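Local coordinates for protein Phenylalanine/tyrosine ammonia-lyase (PDB 1Y2M) that catalyses the non-oxidative deamination of L-phenylalanine and L-tyrosine to trans-cinnamic and p-coumaric acid, working as a homotetramer built as a dimer of dimers, at residues B[318-322]-B[323-327]; B[361-364]-B[365-369]; B[430-433]-B[434-438]; B[657-660]-B[661-664]. All blocks are in the same frame, centred on the assembly; numbering follows the deposited sequence.

Contact 1. Residues B[318-322]-B[323-327]; sequences VTRPH and PTQIE
Gln-325 reaches back from the first turn of its helix to the guanidinium of Arg-320, with Gln-325 OE1 3.0 Å from Arg-320 NH1. The two side chains cross at about a right angle, and their amide and guanidinium planes stand 58° apart. His-322 joins them: Gln-325 OE1 sits at the edge of the imidazole, 3.8 Å from His-322 CD2, while Gln-325 CB packs 3.8 Å from His-322 CB. The same imidazole carbon, His-322 CD2, lies over one face of the Arg-320 guanidinium, 3.9 Å above its plane and offset toward the rim. On the other flank Ile-326 CD1 turns back against the loop and touches Pro-321 CB at 4.1 Å.

Beneath the side chains, the backbone fixes the turn. Ile-326 N donates to His-322 O at 3.0 Å, nearly straight at 174°. Gln-325 is placed by its fully extended chain, with CG trans to the backbone N (chi1 -173°), which carries the amide out toward the arginine. Its NE2 is held by His-316 and by Asn-412 of the second subunit. Glu-389 of that subunit accepts from both Arg-320 NE, as a salt bridge, and His-322 NE2, tying the two side chains to one carboxylate; Arg-320 NH2 also bonds to Gln-414 O there.

The arrangement is an inverse gamma turn, centred on Pro-321, running into a helix N-terminus, with His-322 at the N-cap and Pro-323 in the first turn of helix 323-336. It forms part of the subunit interface of this PAL/histidase-family tetramer.

Contact 2. Residues B[361-364]-B[365-369]; sequences DRYP and LRTSP
Arg-366 folds back toward the residue ahead of the short helix 363-366 to grip the backbone of Asp-361, making this a helical turn built into the substrate site, where Arg-366 probably binds cinnamate. Among the polar contacts, Arg-366 NE donates to Asp-361 O at 2.9 Å, with the oxygen lying in the guanidinium plane, and NH2 adds a weak second bond. A bend at chi3 (56°) brings the guanidinium round to that oxygen. A water accepts from Arg-366 NH2 and lies within hydrogen-bonding distance of Asp-361 O, one of several acceptors competing for its protons. Arg-366 NH1 bonds to Gly-410 O of the second subunit.

Backbone bonds close the turn: Arg-366 N reaches Arg-362 O at 3.0 Å, and Arg-362 is the N-cap residue.

The aromatic contacts centre on Tyr-363. Its ring plane is nearly perpendicular to the guanidinium, 85° apart, and Arg-366 NH2 meets the ring edge 3.7 Å from Tyr-363 CE1. Thr-367 CG2 makes an off-centre CH-pi contact, 4.2 Å from the Tyr-363 ring centroid.

Tyr-363 O accepts twice from Thr-367: OG1 donates at 2.7 Å and the backbone N at 2.9 Å, the two donors approaching from opposite faces of the carbonyl plane.

Contact 3. Residues B[430-433]-B[434-438]; sequences AQIG and KLNFT
Lys-434 begins the second segment of this stretch of helix 416-443 by donating its backbone N to Ala-430 O at 2.9 Å. Its CB rests 3.5 Å from that same oxygen, and the chain then bends at chi2 (67°) and leaves the turn. The ammonium end is bound by Gln-493 of the third subunit and by Val-492 O of the second, so one lysine joins three chains.

Leu-435 follows, with its N bonded to Gln-431 O at 3.1 Å and its CB packed 3.4 Å from Ile-432 O. The branched end points out of the turn, onto Trp-371 and Leu-372 of helix 368-391.

Asn-436 makes the side-chain-to-side-chain contact across the two segments. It lies alongside Ile-432, both pointing the same way, and Asn-436 OD1 touches Ile-432 CG2 at 3.4 Å. Because CG stands anti to the carbonyl carbon (chi1 -66°), the amide is brought back along the preceding turn, where Ser-293 OG is hydrogen-bonded to OD1. The backbone N of Asn-436 donates to Ile-432 O at 3.0 Å.

Phe-437 N then bonds to Gly-433 O at 2.8 Å, and its ring packs on helix 468-484. Thr-438 closes the segment by donating OG1 to Leu-435 O at 2.8 Å.

Four successive i to i+4 bonds establish a regular alpha-helix, buried within the bundle of long helices of the aromatic amino acid lyase fold.

Contact 4. Residues B[657-660]-B[661-664]; sequences YLSP and RTQI
Leu-658 lies against Thr-662 and Gln-663. Its CB is 3.9 Å from Thr-662 OG1 and 4.2 Å from Gln-663 CB. At the fork the branches part: Leu-658 CD2 goes to the hydroxyl, 3.6 Å from Thr-662 OG1, whereas Leu-658 CD1 comes 4.1 Å from Gln-663 CA. A chi1 of -77°, with CG trans to the carbonyl carbon, sets this fork against the two residues. The leucine also packs on Phe-341.

The hydroxyl that Leu-658 touches belongs to a polar arrangement. Thr-662 OG1 also packs 3.3 Å from Ser-659 CB, and it is hydrogen-bonded to Glu-302 OE1. The other carboxylate oxygen of Glu-302 accepts from Ser-659 N, so a single acid on helix 273-303 secures both the serine backbone and the threonine side chain. Ser-659 OG lies within hydrogen-bonding range of Leu-335 O and Glu-337 O, which share its one proton or compete for it, anchoring the loop to the end of helix 323-336 and the residues just beyond.

The backbone completes the turn through Gln-663 N, which donates to Ser-659 O at 3.0 Å. Ile-664 CG1 lies 3.7 Å from Pro-660 O, and its side chain packs on helix 708-714.

The arrangement is a loop leading into helix 662-672 through Ser-659 and Pro-660. It joins that helix to helices 273-303 and 323-336, away from the substrate-binding residues.

How the contacts relate
The four contacts follow one another along the chain. Contacts 1 and 2 have centres 15 Å apart and touch where Gln-325 CG lies 3.8 Å from Pro-369 O, joining the starts of helices 323-336 and 368-391. Contact 2 also abuts contact 3, 12 Å away between centres: Pro-364 CG meets Thr-438 OG1 at 3.1 Å, and Ser-368 packs on Leu-435 of helix 416-443. These three all touch the second subunit, linking the probable cinnamate-binding arginine to the subunit interface. Contact 4, 20 to 25 Å from the others between centres, touches none of them and no other chain.

Contact 1. Residues B[318-322]-B[323-327]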
loop_
_atom_site.group_PDB
_atom_site.type_symbol
_atom_site.label_atom_id
_atom_site.label_comp_id
_atom_site.label_asym_id
_atom_site.label_seq_id
_atom_site.Cartn_x
_atom_site.Cartn_y
_atom_site.Cartn_z
ATOM N N VAL B 318 20.171 27.408 -14.399
ATOM C CA VAL B 318 21.343 27.137 -15.185
ATOM C C VAL B 318 21.673 25.653 -15.147
ATOM O O VAL B 318 21.981 25.044 -16.193
ATOM C CB VAL B 318 22.542 27.918 -14.692
ATOM C CG1 VAL B 318 23.787 27.520 -15.487
ATOM C CG2 VAL B 318 22.250 29.434 -14.839
ATOM N N THR B 319 21.722 25.108 -13.949
ATOM C CA THR B 319 22.332 23.793 -13.762
ATOM C C THR B 319 21.392 22.583 -13.861
ATOM O O THR B 319 21.843 21.492 -14.261
ATOM C CB THR B 319 23.078 23.713 -12.403
ATOM O OG1 THR B 319 22.219 24.161 -11.333
ATOM C CG2 THR B 319 24.334 24.529 -12.451
ATOM N N ARG B 320 20.118 22.751 -13.514
ATOM C CA ARG B 320 19.197 21.607 -13.509
ATOM C C ARG B 320 17.790 22.092 -13.859
ATOM O O ARG B 320 16.925 22.291 -12.994
ATOM C CB ARG B 320 19.236 20.839 -12.168
ATOM C CG ARG B 320 18.322 19.593 -12.154
ATOM C CD ARG B 320 18.686 18.743 -10.979
ATOM N NE ARG B 320 17.976 17.454 -10.807
ATOM C CZ ARG B 320 17.257 17.106 -9.767
ATOM N NH1 ARG B 320 16.905 17.990 -8.833
ATOM N NH2 ARG B 320 16.819 15.852 -9.694
ATOM N N PRO B 321 17.597 22.378 -15.158
ATOM C CA PRO B 321 16.477 23.210 -15.575
ATOM C C PRO B 321 15.125 22.519 -15.728
ATOM O O PRO B 321 14.487 22.657 -16.761
ATOM C CB PRO B 321 16.982 23.834 -16.896
ATOM C CG PRO B 321 17.875 22.808 -17.474
ATOM C CD PRO B 321 18.534 22.109 -16.280
ATOM N N HIS B 322 14.703 21.799 -14.694
ATOM C CA HIS B 322 13.368 21.281 -14.648
ATOM C C HIS B 322 12.466 22.475 -14.405
ATOM O O HIS B 322 12.635 23.210 -13.417
ATOM C CB HIS B 322 13.205 20.329 -13.486
ATOM C CG HIS B 322 13.873 19.021 -13.670
ATOM N ND1 HIS B 322 13.424 18.080 -14.571
ATOM C CD2 HIS B 322 14.929 18.472 -13.034
ATOM C CE1 HIS B 322 14.201 17.018 -14.497
ATOM N NE2 HIS B 322 15.132 17.230 -13.583
ATOM N N PRO B 323 11.516 22.710 -15.312
ATOM C CA PRO B 323 10.718 23.930 -15.174
ATOM C C PRO B 323 10.099 24.197 -13.820
ATOM O O PRO B 323 10.126 25.337 -13.342
ATOM C CB PRO B 323 9.649 23.768 -16.262
ATOM C CG PRO B 323 10.383 22.994 -17.360
ATOM C CD PRO B 323 11.255 22.007 -16.593
ATOM N N THR B 324 9.574 23.170 -13.170
ATOM C CA THR B 324 8.907 23.384 -11.874
ATOM C C THR B 324 9.908 23.466 -10.745
ATOM O O THR B 324 9.577 24.045 -9.697
ATOM C CB THR B 324 7.869 22.318 -11.562
ATOM O OG1 THR B 324 8.466 21.020 -11.724
ATOM C CG2 THR B 324 6.635 22.499 -12.479
ATOM N N GLN B 325 11.120 22.938 -10.926
ATOM C CA GLN B 325 12.163 23.201 -9.945
ATOM C C GLN B 325 12.547 24.696 -9.978
ATOM O O GLN B 325 12.697 25.366 -8.932
ATOM C CB GLN B 325 13.398 22.374 -10.254
ATOM C CG GLN B 325 14.455 22.484 -9.168
ATOM C CD GLN B 325 15.662 21.627 -9.440
ATOM O OE1 GLN B 325 15.537 20.465 -9.834
ATOM N NE2 GLN B 325 16.863 22.177 -9.155
ATOM N N ILE B 326 12.747 25.203 -11.186
ATOM C CA ILE B 326 12.996 26.632 -11.407
ATOM C C ILE B 326 11.890 27.453 -10.758
ATOM O O ILE B 326 12.154 28.426 -10.077
ATOM C CB ILE B 326 13.079 26.921 -12.890
ATOM C CG1 ILE B 326 14.328 26.268 -13.507
ATOM C CG2 ILE B 326 13.027 28.408 -13.167
ATOM C CD1 ILE B 326 14.337 26.321 -15.024
ATOM N N GLU B 327 10.647 27.034 -10.987
ATOM C CA GLU B 327 9.499 27.738 -10.452
ATOM C C GLU B 327 9.527 27.841 -8.936
ATOM O O GLU B 327 9.318 28.906 -8.362
ATOM C CB GLU B 327 8.225 27.057 -10.927
ATOM C CG GLU B 327 6.969 27.528 -10.278
ATOM C CD GLU B 327 5.709 26.796 -10.813
ATOM O OE1 GLU B 327 5.808 26.148 -11.874
ATOM O OE2 GLU B 327 4.666 26.903 -10.177
#

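Contact 2. Residues B[361-364]-B[365-369]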
loop_
_atom_site.group_PDB
_atom_site.type_symbol
_atom_site.label_atom_id
_atom_site.label_comp_id
_atom_site.label_asym_id
_atom_site.label_seq_id
_atom_site.Cartn_x
_atom_site.Cartn_y
_atom_site.Cartn_z
ATOM N N ASP B 361 22.925 24.166 5.162
ATOM C CA ASP B 361 21.572 23.783 5.586
ATOM C C ASP B 361 21.347 22.325 5.306
ATOM O O ASP B 361 21.879 21.784 4.368
ATOM C CB ASP B 361 20.511 24.633 4.872
ATOM C CG ASP B 361 20.453 26.058 5.376
ATOM O OD1 ASP B 361 21.120 26.379 6.401
ATOM O OD2 ASP B 361 19.735 26.848 4.749
ATOM N N ARG B 362 20.480 21.689 6.081
ATOM C CA ARG B 362 20.170 20.318 5.823
ATOM C C ARG B 362 19.148 20.200 4.680
ATOM O O ARG B 362 18.660 21.194 4.157
ATOM C CB ARG B 362 19.663 19.671 7.114
ATOM C CG ARG B 362 20.740 19.667 8.217
ATOM C CD ARG B 362 20.127 19.104 9.474
ATOM N NE ARG B 362 21.058 19.116 10.599
ATOM C CZ ARG B 362 21.155 20.112 11.476
ATOM N NH1 ARG B 362 20.406 21.202 11.365
ATOM N NH2 ARG B 362 22.027 20.010 12.475
ATOM N N TYR B 363 18.808 18.974 4.337
ATOM C CA TYR B 363 18.089 18.767 3.088
ATOM C C TYR B 363 16.671 19.308 3.086
ATOM O O TYR B 363 16.163 19.701 1.981
ATOM C CB TYR B 363 18.089 17.287 2.691
ATOM C CG TYR B 363 19.381 16.717 2.158
ATOM C CD1 TYR B 363 20.605 17.369 2.260
ATOM C CD2 TYR B 363 19.367 15.406 1.653
ATOM C CE1 TYR B 363 21.805 16.745 1.779
ATOM C CE2 TYR B 363 20.484 14.817 1.234
ATOM C CZ TYR B 363 21.685 15.463 1.264
ATOM O OH TYR B 363 22.774 14.724 0.813
ATOM N N PRO B 364 15.957 19.298 4.247
ATOM C CA PRO B 364 14.600 19.851 4.204
ATOM C C PRO B 364 14.480 21.280 3.643
ATOM O O PRO B 364 13.506 21.627 3.006
ATOM C CB PRO B 364 14.130 19.728 5.664
ATOM C CG PRO B 364 14.865 18.429 6.093
ATOM C CD PRO B 364 16.250 18.676 5.563
ATOM N N LEU B 365 15.510 22.081 3.860
ATOM C CA LEU B 365 15.577 23.425 3.308
ATOM C C LEU B 365 16.347 23.449 1.976
ATOM O O LEU B 365 15.857 23.974 0.972
ATOM C CB LEU B 365 16.268 24.332 4.331
ATOM C CG LEU B 365 15.448 24.553 5.607
ATOM C CD1 LEU B 365 16.215 25.502 6.571
ATOM C CD2 LEU B 365 13.989 25.063 5.339
ATOM N N ARG B 366 17.549 22.879 1.967
ATOM C CA ARG B 366 18.451 23.019 0.814
ATOM C C ARG B 366 17.989 22.244 -0.424
ATOM O O ARG B 366 18.347 22.629 -1.530
ATOM C CB ARG B 366 19.863 22.626 1.192
ATOM C CG ARG B 366 20.910 22.615 0.043
ATOM C CD ARG B 366 22.312 22.757 0.579
ATOM N NE ARG B 366 22.678 21.754 1.578
ATOM C CZ ARG B 366 23.454 20.697 1.370
ATOM N NH1 ARG B 366 23.915 20.405 0.156
ATOM N NH2 ARG B 366 23.744 19.897 2.382
ATOM N N THR B 367 17.206 21.180 -0.236
ATOM C CA THR B 367 16.706 20.411 -1.393
ATOM C C THR B 367 15.227 20.634 -1.651
ATOM O O THR B 367 14.592 19.881 -2.437
ATOM C CB THR B 367 16.975 18.864 -1.269
ATOM O OG1 THR B 367 16.096 18.275 -0.303
ATOM C CG2 THR B 367 18.433 18.563 -0.977
ATOM N N SER B 368 14.646 21.670 -1.035
ATOM C CA SER B 368 13.209 21.917 -1.167
ATOM C C SER B 368 12.736 22.108 -2.615
ATOM O O SER B 368 11.724 21.532 -3.006
ATOM C CB SER B 368 12.738 23.003 -0.182
ATOM O OG SER B 368 13.480 24.209 -0.277
ATOM N N PRO B 369 13.475 22.889 -3.447
ATOM C CA PRO B 369 12.955 23.009 -4.861
ATOM C C PRO B 369 12.981 21.664 -5.605
ATOM O O PRO B 369 12.090 21.373 -6.427
ATOM C CB PRO B 369 13.889 24.026 -5.510
ATOM C CG PRO B 369 14.530 24.769 -4.310
ATOM C CD PRO B 369 14.695 23.711 -3.257
HETATM O O HOH W 1 24.015 19.828 5.390
#

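Contact 3. Residues B[430-433]-B[434-438]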
loop_
_atom_site.group_PDB
_atom_site.type_symbol
_atom_site.label_atom_id
_atom_site.label_comp_id
_atom_site.label_asym_id
_atom_site.label_seq_id
_atom_site.Cartn_x
_atom_site.Cartn_y
_atom_site.Cartn_z
ATOM N N ALA B 430 1.396 13.743 0.278
ATOM C CA ALA B 430 2.204 13.035 1.256
ATOM C C ALA B 430 3.661 13.520 1.179
ATOM O O ALA B 430 4.353 13.606 2.190
ATOM C CB ALA B 430 2.146 11.552 1.015
ATOM N N GLN B 431 4.132 13.817 -0.018
ATOM C CA GLN B 431 5.497 14.307 -0.201
ATOM C C GLN B 431 5.679 15.732 0.345
ATOM O O GLN B 431 6.707 16.047 0.973
ATOM C CB GLN B 431 5.949 14.274 -1.658
ATOM C CG GLN B 431 5.971 12.855 -2.236
ATOM C CD GLN B 431 6.750 11.919 -1.396
ATOM O OE1 GLN B 431 7.983 11.918 -1.443
ATOM N NE2 GLN B 431 6.045 11.095 -0.598
ATOM N N ILE B 432 4.709 16.608 0.096
ATOM C CA ILE B 432 4.703 17.937 0.718
ATOM C C ILE B 432 4.724 17.765 2.233
ATOM O O ILE B 432 5.544 18.355 2.945
ATOM C CB ILE B 432 3.432 18.750 0.329
ATOM C CG1 ILE B 432 3.397 19.030 -1.181
ATOM C CG2 ILE B 432 3.374 20.063 1.142
ATOM C CD1 ILE B 432 2.092 19.567 -1.685
ATOM N N GLY B 433 3.814 16.937 2.757
ATOM C CA GLY B 433 3.758 16.709 4.208
ATOM C C GLY B 433 5.117 16.222 4.771
ATOM O O GLY B 433 5.605 16.739 5.795
ATOM N N LYS B 434 5.743 15.230 4.158
ATOM C CA LYS B 434 7.039 14.776 4.631
ATOM C C LYS B 434 8.057 15.917 4.648
ATOM O O LYS B 434 8.763 16.087 5.625
ATOM C CB LYS B 434 7.507 13.597 3.786
ATOM C CG LYS B 434 8.834 13.059 4.239
ATOM C CD LYS B 434 8.809 12.394 5.607
ATOM C CE LYS B 434 10.180 11.792 5.915
ATOM N NZ LYS B 434 10.294 10.890 7.141
ATOM N N LEU B 435 8.095 16.749 3.611
ATOM C CA LEU B 435 9.008 17.891 3.603
ATOM C C LEU B 435 8.801 18.840 4.761
ATOM O O LEU B 435 9.724 19.147 5.534
ATOM C CB LEU B 435 8.842 18.678 2.300
ATOM C CG LEU B 435 9.889 19.805 2.141
ATOM C CD1 LEU B 435 11.349 19.182 2.079
ATOM C CD2 LEU B 435 9.607 20.647 0.941
ATOM N N ASN B 436 7.583 19.335 4.881
ATOM C CA ASN B 436 7.333 20.321 5.917
ATOM C C ASN B 436 7.472 19.668 7.299
ATOM O O ASN B 436 7.914 20.310 8.240
ATOM C CB ASN B 436 5.964 20.999 5.718
ATOM C CG ASN B 436 5.939 21.832 4.438
ATOM O OD1 ASN B 436 5.274 21.488 3.508
ATOM N ND2 ASN B 436 6.720 22.923 4.393
ATOM N N PHE B 437 7.096 18.409 7.459
ATOM C CA PHE B 437 7.321 17.763 8.778
ATOM C C PHE B 437 8.841 17.812 9.083
ATOM O O PHE B 437 9.267 18.103 10.193
ATOM C CB PHE B 437 6.913 16.303 8.719
ATOM C CG PHE B 437 7.438 15.486 9.859
ATOM C CD1 PHE B 437 7.002 15.696 11.150
ATOM C CD2 PHE B 437 8.396 14.546 9.632
ATOM C CE1 PHE B 437 7.511 14.967 12.205
ATOM C CE2 PHE B 437 8.941 13.817 10.684
ATOM C CZ PHE B 437 8.478 14.032 11.972
ATOM N N THR B 438 9.664 17.424 8.121
ATOM C CA THR B 438 11.115 17.363 8.374
ATOM C C THR B 438 11.695 18.729 8.649
ATOM O O THR B 438 12.597 18.891 9.518
ATOM C CB THR B 438 11.963 16.706 7.254
ATOM O OG1 THR B 438 11.888 17.446 6.019
ATOM C CG2 THR B 438 11.491 15.286 7.012
#

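Contact 4. Residues B[657-660]-B[661-664]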
loop_
_atom_site.group_PDB
_atom_site.type_symbol
_atom_site.label_atom_id
_atom_site.label_comp_id
_atom_site.label_asym_id
_atom_site.label_seq_id
_atom_site.Cartn_x
_atom_site.Cartn_y
_atom_site.Cartn_z
ATOM N N TYR B 657 12.923 42.449 10.844
ATOM C CA TYR B 657 13.827 41.534 10.210
ATOM C C TYR B 657 13.196 40.692 9.134
ATOM O O TYR B 657 13.903 40.193 8.272
ATOM C CB TYR B 657 14.430 40.608 11.264
ATOM C CG TYR B 657 15.120 41.340 12.393
ATOM C CD1 TYR B 657 16.323 42.009 12.190
ATOM C CD2 TYR B 657 14.567 41.359 13.660
ATOM C CE1 TYR B 657 16.950 42.688 13.236
ATOM C CE2 TYR B 657 15.160 42.058 14.698
ATOM C CZ TYR B 657 16.342 42.711 14.486
ATOM O OH TYR B 657 16.927 43.379 15.541
ATOM N N LEU B 658 11.877 40.480 9.207
ATOM C CA LEU B 658 11.222 39.626 8.221
ATOM C C LEU B 658 11.358 40.240 6.843
ATOM O O LEU B 658 11.367 41.467 6.699
ATOM C CB LEU B 658 9.739 39.490 8.522
ATOM C CG LEU B 658 9.418 38.551 9.662
ATOM C CD1 LEU B 658 8.049 38.832 10.175
ATOM C CD2 LEU B 658 9.507 37.183 9.227
ATOM N N SER B 659 11.369 39.374 5.827
ATOM C CA SER B 659 11.139 39.806 4.446
ATOM C C SER B 659 9.876 40.568 4.374
ATOM O O SER B 659 8.945 40.196 5.050
ATOM C CB SER B 659 10.919 38.622 3.496
ATOM O OG SER B 659 12.176 38.217 3.061
ATOM N N PRO B 660 9.792 41.567 3.474
ATOM C CA PRO B 660 8.495 42.208 3.316
ATOM C C PRO B 660 7.362 41.280 2.896
ATOM O O PRO B 660 6.206 41.562 3.199
ATOM C CB PRO B 660 8.746 43.259 2.228
ATOM C CG PRO B 660 9.981 42.866 1.566
ATOM C CD PRO B 660 10.812 42.200 2.629
ATOM N N ARG B 661 7.698 40.214 2.166
ATOM C CA ARG B 661 6.703 39.280 1.656
ATOM C C ARG B 661 6.318 38.296 2.724
ATOM O O ARG B 661 5.170 37.876 2.802
ATOM C CB ARG B 661 7.177 38.576 0.368
ATOM C CG ARG B 661 7.226 39.511 -0.824
ATOM C CD ARG B 661 7.712 38.847 -2.079
ATOM N NE ARG B 661 7.782 39.798 -3.189
ATOM C CZ ARG B 661 6.773 40.110 -4.008
ATOM N NH1 ARG B 661 5.583 39.529 -3.902
ATOM N NH2 ARG B 661 6.970 40.992 -4.977
ATOM N N THR B 662 7.263 37.865 3.544
ATOM C CA THR B 662 6.872 36.896 4.583
ATOM C C THR B 662 6.162 37.604 5.746
ATOM O O THR B 662 5.382 36.982 6.469
ATOM C CB THR B 662 8.027 36.053 5.132
ATOM O OG1 THR B 662 9.051 36.885 5.652
ATOM C CG2 THR B 662 8.642 35.137 4.057
ATOM N N GLN B 663 6.417 38.915 5.904
ATOM C CA GLN B 663 5.699 39.702 6.898
ATOM C C GLN B 663 4.161 39.667 6.638
ATOM O O GLN B 663 3.345 39.779 7.574
ATOM C CB GLN B 663 6.233 41.133 6.896
ATOM C CG GLN B 663 5.686 42.035 8.020
ATOM C CD GLN B 663 6.274 43.451 7.918
ATOM O OE1 GLN B 663 7.476 43.600 7.708
ATOM N NE2 GLN B 663 5.419 44.470 8.002
ATOM N N ILE B 664 3.759 39.529 5.374
ATOM C CA ILE B 664 2.340 39.458 5.017
ATOM C C ILE B 664 1.642 38.338 5.751
ATOM O O ILE B 664 0.522 38.514 6.318
ATOM C CB ILE B 664 2.162 39.355 3.488
ATOM C CG1 ILE B 664 2.676 40.633 2.852
ATOM C CG2 ILE B 664 0.681 39.156 3.131
ATOM C CD1 ILE B 664 2.839 40.578 1.282
#